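Local coordinates for protein putative cytochrome P450 120 (Synechocystis sp., PDB 2VE3) that binds heme and retinoic acid and, as a member of the cytochrome P450 family, probably acts as a monooxygenase, at residues M150-A155 / A254-L259. Residues are numbered along the deposited sequence; the frame is centred on the assembly and turned at random.
With HEM (protoporphyrin IX containing Fe), chain C.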
ATOM      1  N   MET A 150      10.758  -5.417  10.284  1.00 24.07           N
ATOM      2  CA  MET A 150      10.213  -6.713   9.908  1.00 23.29           C
ATOM      3  C   MET A 150       9.718  -6.759   8.463  1.00 23.10           C
ATOM      4  O   MET A 150      10.146  -7.629   7.707  1.00 23.01           O
ATOM      5  CB  MET A 150       9.092  -7.125  10.855  1.00 23.57           C
ATOM      6  CG  MET A 150       8.534  -8.538  10.592  1.00 23.70           C
ATOM      7  SD  MET A 150       6.933  -8.843  11.378  1.00 23.19           S
ATOM      8  CE  MET A 150       5.914  -7.651  10.533  1.00 24.88           C
ATOM      9  N   THR A 151       8.828  -5.837   8.082  1.00 22.21           N
ATOM     10  CA  THR A 151       8.204  -5.917   6.757  1.00 22.08           C
ATOM     11  C   THR A 151       9.236  -5.752   5.652  1.00 22.27           C
ATOM     12  O   THR A 151       9.117  -6.400   4.614  1.00 22.53           O
ATOM     13  CB  THR A 151       7.056  -4.900   6.514  1.00 21.70           C
ATOM     14  OG1 THR A 151       7.560  -3.560   6.565  1.00 20.67           O
ATOM     15  CG2 THR A 151       5.931  -5.086   7.500  1.00 19.65           C
ATOM     16  N   PHE A 152      10.231  -4.887   5.864  1.00 22.69           N
ATOM     17  CA  PHE A 152      11.351  -4.789   4.912  1.00 23.41           C
ATOM     18  C   PHE A 152      12.076  -6.125   4.801  1.00 23.78           C
ATOM     19  O   PHE A 152      12.349  -6.586   3.697  1.00 25.12           O
ATOM     20  CB  PHE A 152      12.347  -3.659   5.230  1.00 23.15           C
ATOM     21  CG  PHE A 152      13.419  -3.500   4.169  1.00 22.95           C
ATOM     22  CD1 PHE A 152      13.102  -2.974   2.920  1.00 22.62           C
ATOM     23  CD2 PHE A 152      14.710  -3.945   4.390  1.00 22.78           C
ATOM     24  CE1 PHE A 152      14.075  -2.869   1.914  1.00 23.23           C
ATOM     25  CE2 PHE A 152      15.685  -3.839   3.398  1.00 22.56           C
ATOM     26  CZ  PHE A 152      15.366  -3.302   2.167  1.00 22.43           C
ATOM     27  N   ASP A 153      12.378  -6.738   5.945  1.00 24.23           N
ATOM     28  CA  ASP A 153      13.028  -8.046   6.000  1.00 24.22           C
ATOM     29  C   ASP A 153      12.292  -9.135   5.228  1.00 23.65           C
ATOM     30  O   ASP A 153      12.930  -9.953   4.586  1.00 22.98           O
ATOM     31  CB  ASP A 153      13.213  -8.504   7.449  1.00 24.77           C
ATOM     32  CG  ASP A 153      14.473  -7.949   8.084  1.00 26.65           C
ATOM     33  OD1 ASP A 153      14.953  -6.881   7.635  1.00 28.06           O
ATOM     34  OD2 ASP A 153      14.975  -8.580   9.041  1.00 27.49           O
ATOM     35  N   VAL A 154      10.960  -9.156   5.324  1.00 23.10           N
ATOM     36  CA  VAL A 154      10.143 -10.139   4.608  1.00 22.79           C
ATOM     37  C   VAL A 154      10.232  -9.884   3.096  1.00 23.49           C
ATOM     38  O   VAL A 154      10.418 -10.818   2.309  1.00 23.80           O
ATOM     39  CB  VAL A 154       8.670 -10.122   5.092  1.00 22.72           C
ATOM     40  CG1 VAL A 154       7.790 -11.017   4.253  1.00 21.76           C
ATOM     41  CG2 VAL A 154       8.573 -10.566   6.545  1.00 22.00           C
ATOM     42  N   ALA A 155      10.116  -8.611   2.715  1.00 22.98           N
ATOM     43  CA  ALA A 155      10.074  -8.221   1.329  1.00 23.43           C
ATOM     44  C   ALA A 155      11.429  -8.469   0.673  1.00 23.88           C
ATOM     45  O   ALA A 155      11.485  -9.075  -0.399  1.00 24.14           O
ATOM     46  CB  ALA A 155       9.647  -6.771   1.186  1.00 22.43           C
ATOM     47  N   ALA A 254       6.581  -1.318  -2.466  1.00 18.13           N
ATOM     48  CA  ALA A 254       5.183  -1.635  -2.222  1.00 17.99           C
ATOM     49  C   ALA A 254       5.008  -2.726  -1.155  1.00 17.85           C
ATOM     50  O   ALA A 254       4.102  -2.652  -0.313  1.00 17.67           O
ATOM     51  CB  ALA A 254       4.490  -2.016  -3.513  1.00 18.31           C
ATOM     52  N   GLY A 255       5.891  -3.726  -1.172  1.00 17.17           N
ATOM     53  CA  GLY A 255       5.781  -4.867  -0.261  1.00 16.60           C
ATOM     54  C   GLY A 255       6.120  -4.484   1.164  1.00 16.90           C
ATOM     55  O   GLY A 255       5.723  -5.153   2.124  1.00 17.43           O
ATOM     56  N   HIS A 256       6.887  -3.404   1.273  1.00 17.07           N
ATOM     57  CA  HIS A 256       7.420  -2.890   2.519  1.00 16.40           C
ATOM     58  C   HIS A 256       6.512  -1.782   3.087  1.00 16.04           C
ATOM     59  O   HIS A 256       5.996  -1.916   4.186  1.00 14.86           O
ATOM     60  CB  HIS A 256       8.859  -2.392   2.280  1.00 16.12           C
ATOM     61  CG  HIS A 256       9.435  -1.610   3.414  1.00 16.82           C
ATOM     62  ND1 HIS A 256       9.270  -1.975   4.732  1.00 18.00           N
ATOM     63  CD2 HIS A 256      10.187  -0.487   3.423  1.00 16.11           C
ATOM     64  CE1 HIS A 256       9.898  -1.109   5.505  1.00 18.52           C
ATOM     65  NE2 HIS A 256      10.463  -0.196   4.732  1.00 19.31           N
ATOM     66  N   GLU A 257       6.320  -0.693   2.342  1.00 15.63           N
ATOM     67  CA  GLU A 257       5.575   0.460   2.888  1.00 15.55           C
ATOM     68  C   GLU A 257       4.092   0.150   3.200  1.00 15.15           C
ATOM     69  O   GLU A 257       3.604   0.421   4.294  1.00 15.10           O
ATOM     70  CB  GLU A 257       5.688   1.669   1.962  1.00 15.28           C
ATOM     71  CG  GLU A 257       4.967   2.937   2.466  1.00 17.33           C
ATOM     72  CD  GLU A 257       5.613   3.592   3.706  1.00 18.96           C
ATOM     73  OE1 GLU A 257       6.766   3.246   4.076  1.00 16.42           O
ATOM     74  OE2 GLU A 257       4.943   4.465   4.304  1.00 18.93           O
ATOM     75  N   THR A 258       3.386  -0.445   2.251  1.00 14.15           N
ATOM     76  CA  THR A 258       1.949  -0.660   2.449  1.00 13.74           C
ATOM     77  C   THR A 258       1.732  -1.583   3.653  1.00 13.73           C
ATOM     78  O   THR A 258       0.861  -1.336   4.487  1.00 12.56           O
ATOM     79  CB  THR A 258       1.266  -1.231   1.154  1.00 13.82           C
ATOM     80  OG1 THR A 258       1.793  -2.528   0.852  1.00 12.88           O
ATOM     81  CG2 THR A 258       1.513  -0.298  -0.056  1.00 11.64           C
ATOM     82  N   LEU A 259       2.557  -2.627   3.753  1.00 13.32           N
ATOM     83  CA  LEU A 259       2.399  -3.596   4.831  1.00 14.53           C
ATOM     84  C   LEU A 259       2.764  -3.049   6.190  1.00 15.26           C
ATOM     85  O   LEU A 259       2.183  -3.449   7.184  1.00 16.36           O
ATOM     86  CB  LEU A 259       3.130  -4.908   4.524  1.00 13.94           C
ATOM     87  CG  LEU A 259       2.097  -5.738   3.767  1.00 15.06           C
ATOM     88  CD1 LEU A 259       2.646  -6.320   2.489  1.00 16.76           C
ATOM     89  CD2 LEU A 259       1.422  -6.779   4.697  1.00 16.01           C
TER
HETATM   90  CHA HEM C1444      -1.251  -0.800  -7.179  1.00 15.28           C
HETATM   91  CHB HEM C1444      -2.931  -0.596  -2.622  1.00 15.04           C
HETATM   92  CHC HEM C1444       0.299  -3.969  -1.259  1.00 14.33           C
HETATM   93  CHD HEM C1444       2.341  -3.779  -5.625  1.00 15.48           C
HETATM   94  C1A HEM C1444      -2.018  -0.444  -6.078  1.00 15.75           C
HETATM   95  C2A HEM C1444      -3.122   0.497  -6.036  1.00 16.53           C
HETATM   96  C3A HEM C1444      -3.590   0.531  -4.773  1.00 15.64           C
HETATM   97  C4A HEM C1444      -2.783  -0.361  -3.978  1.00 14.57           C
HETATM   98  CMA HEM C1444      -4.750   1.377  -4.215  1.00 12.91           C
HETATM   99  CAA HEM C1444      -3.686   1.265  -7.255  1.00 17.66           C
HETATM  100  CBA HEM C1444      -3.058   2.645  -7.429  1.00 22.28           C
HETATM  101  CGA HEM C1444      -3.563   3.209  -8.740  1.00 23.09           C
HETATM  102  O1A HEM C1444      -4.806   3.424  -8.845  1.00 24.72           O
HETATM  103  O2A HEM C1444      -2.733   3.442  -9.668  1.00 20.81           O
HETATM  104  C1B HEM C1444      -2.234  -1.520  -1.867  1.00 12.51           C
HETATM  105  C2B HEM C1444      -2.509  -1.898  -0.488  1.00 12.92           C
HETATM  106  C3B HEM C1444      -1.617  -2.840  -0.114  1.00 12.23           C
HETATM  107  C4B HEM C1444      -0.754  -3.074  -1.242  1.00 13.05           C
HETATM  108  CMB HEM C1444      -3.653  -1.304   0.363  1.00 10.82           C
HETATM  109  CAB HEM C1444      -1.454  -3.566   1.261  1.00 15.23           C
HETATM  110  CBB HEM C1444      -2.488  -3.905   2.047  1.00 16.01           C
HETATM  111  C1C HEM C1444       1.116  -4.264  -2.325  1.00 13.00           C
HETATM  112  C2C HEM C1444       2.156  -5.271  -2.360  1.00 13.34           C
HETATM  113  C3C HEM C1444       2.728  -5.226  -3.571  1.00 14.01           C
HETATM  114  C4C HEM C1444       2.065  -4.165  -4.330  1.00 14.88           C
HETATM  115  CMC HEM C1444       2.495  -6.246  -1.199  1.00 12.86           C
HETATM  116  CAC HEM C1444       3.867  -6.138  -4.112  1.00 15.51           C
HETATM  117  CBC HEM C1444       5.143  -6.042  -3.723  1.00 17.19           C
HETATM  118  C1D HEM C1444       1.623  -2.901  -6.411  1.00 14.67           C
HETATM  119  C2D HEM C1444       2.044  -2.456  -7.713  1.00 16.13           C
HETATM  120  C3D HEM C1444       0.935  -1.520  -8.205  1.00 14.38           C
HETATM  121  C4D HEM C1444      -0.065  -1.517  -7.154  1.00 15.82           C
HETATM  122  CMD HEM C1444       3.354  -2.843  -8.447  1.00 16.86           C
HETATM  123  CAD HEM C1444       0.864  -0.751  -9.544  1.00 15.12           C
HETATM  124  CBD HEM C1444      -0.155  -1.453 -10.440  1.00 14.58           C
HETATM  125  CGD HEM C1444      -0.245  -0.766 -11.781  1.00 17.76           C
HETATM  126  O1D HEM C1444      -0.848  -1.378 -12.699  1.00 18.96           O
HETATM  127  O2D HEM C1444       0.273   0.377 -11.958  1.00 19.97           O
HETATM  128  NA  HEM C1444      -1.843  -0.943  -4.809  1.00 14.51           N
HETATM  129  NB  HEM C1444      -1.143  -2.246  -2.291  1.00 13.52           N
HETATM  130  NC  HEM C1444       1.089  -3.595  -3.537  1.00 14.17           N
HETATM  131  ND  HEM C1444       0.374  -2.344  -6.117  1.00 15.52           N
HETATM  132 FE   HEM C1444      -0.550  -2.523  -4.229  1.00 15.89          FE
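Helices 150-155 and 254-259 run nearly antiparallel, at 154°, with their axes 8.2 Å apart; F152 and H256 bring their CA atoms to 5.0 Å. The small residues A155 and G255, facing each other, allow this approach: the methyl CB of A155 lies 4.2 Å from G255 C, and the heme vinyl carbon CBC also lies close to G255. With CG anti to its backbone N (chi1 169°), the H256 imidazole reaches across to helix 150-155, where ND1 meets T151 OG1 at 3.0 Å near the ring plane, in a hydrogen bond that either could donate. F152 CB sits over one imidazole face, 3.7 Å from the centroid, in a CH-pi contact, and the edge of the F152 ring turns toward the face of H256, a T-shaped (edge-to-face) pair with planes at 71°. T151 CG2 packs on L259 CB at 4.1 Å. T260 gives T151 OG1 a second grip. On the heme side, T258 OG1 donates to A254 O, and A254 and T258 also touch retinoic acid; this is the long P450 helix with the A-G-x-E-T motif. Bonds to T151 at ND1 and to E175 at NE2 fix the buried imidazole's rotation, and the E175 carboxylate would probably polarise it.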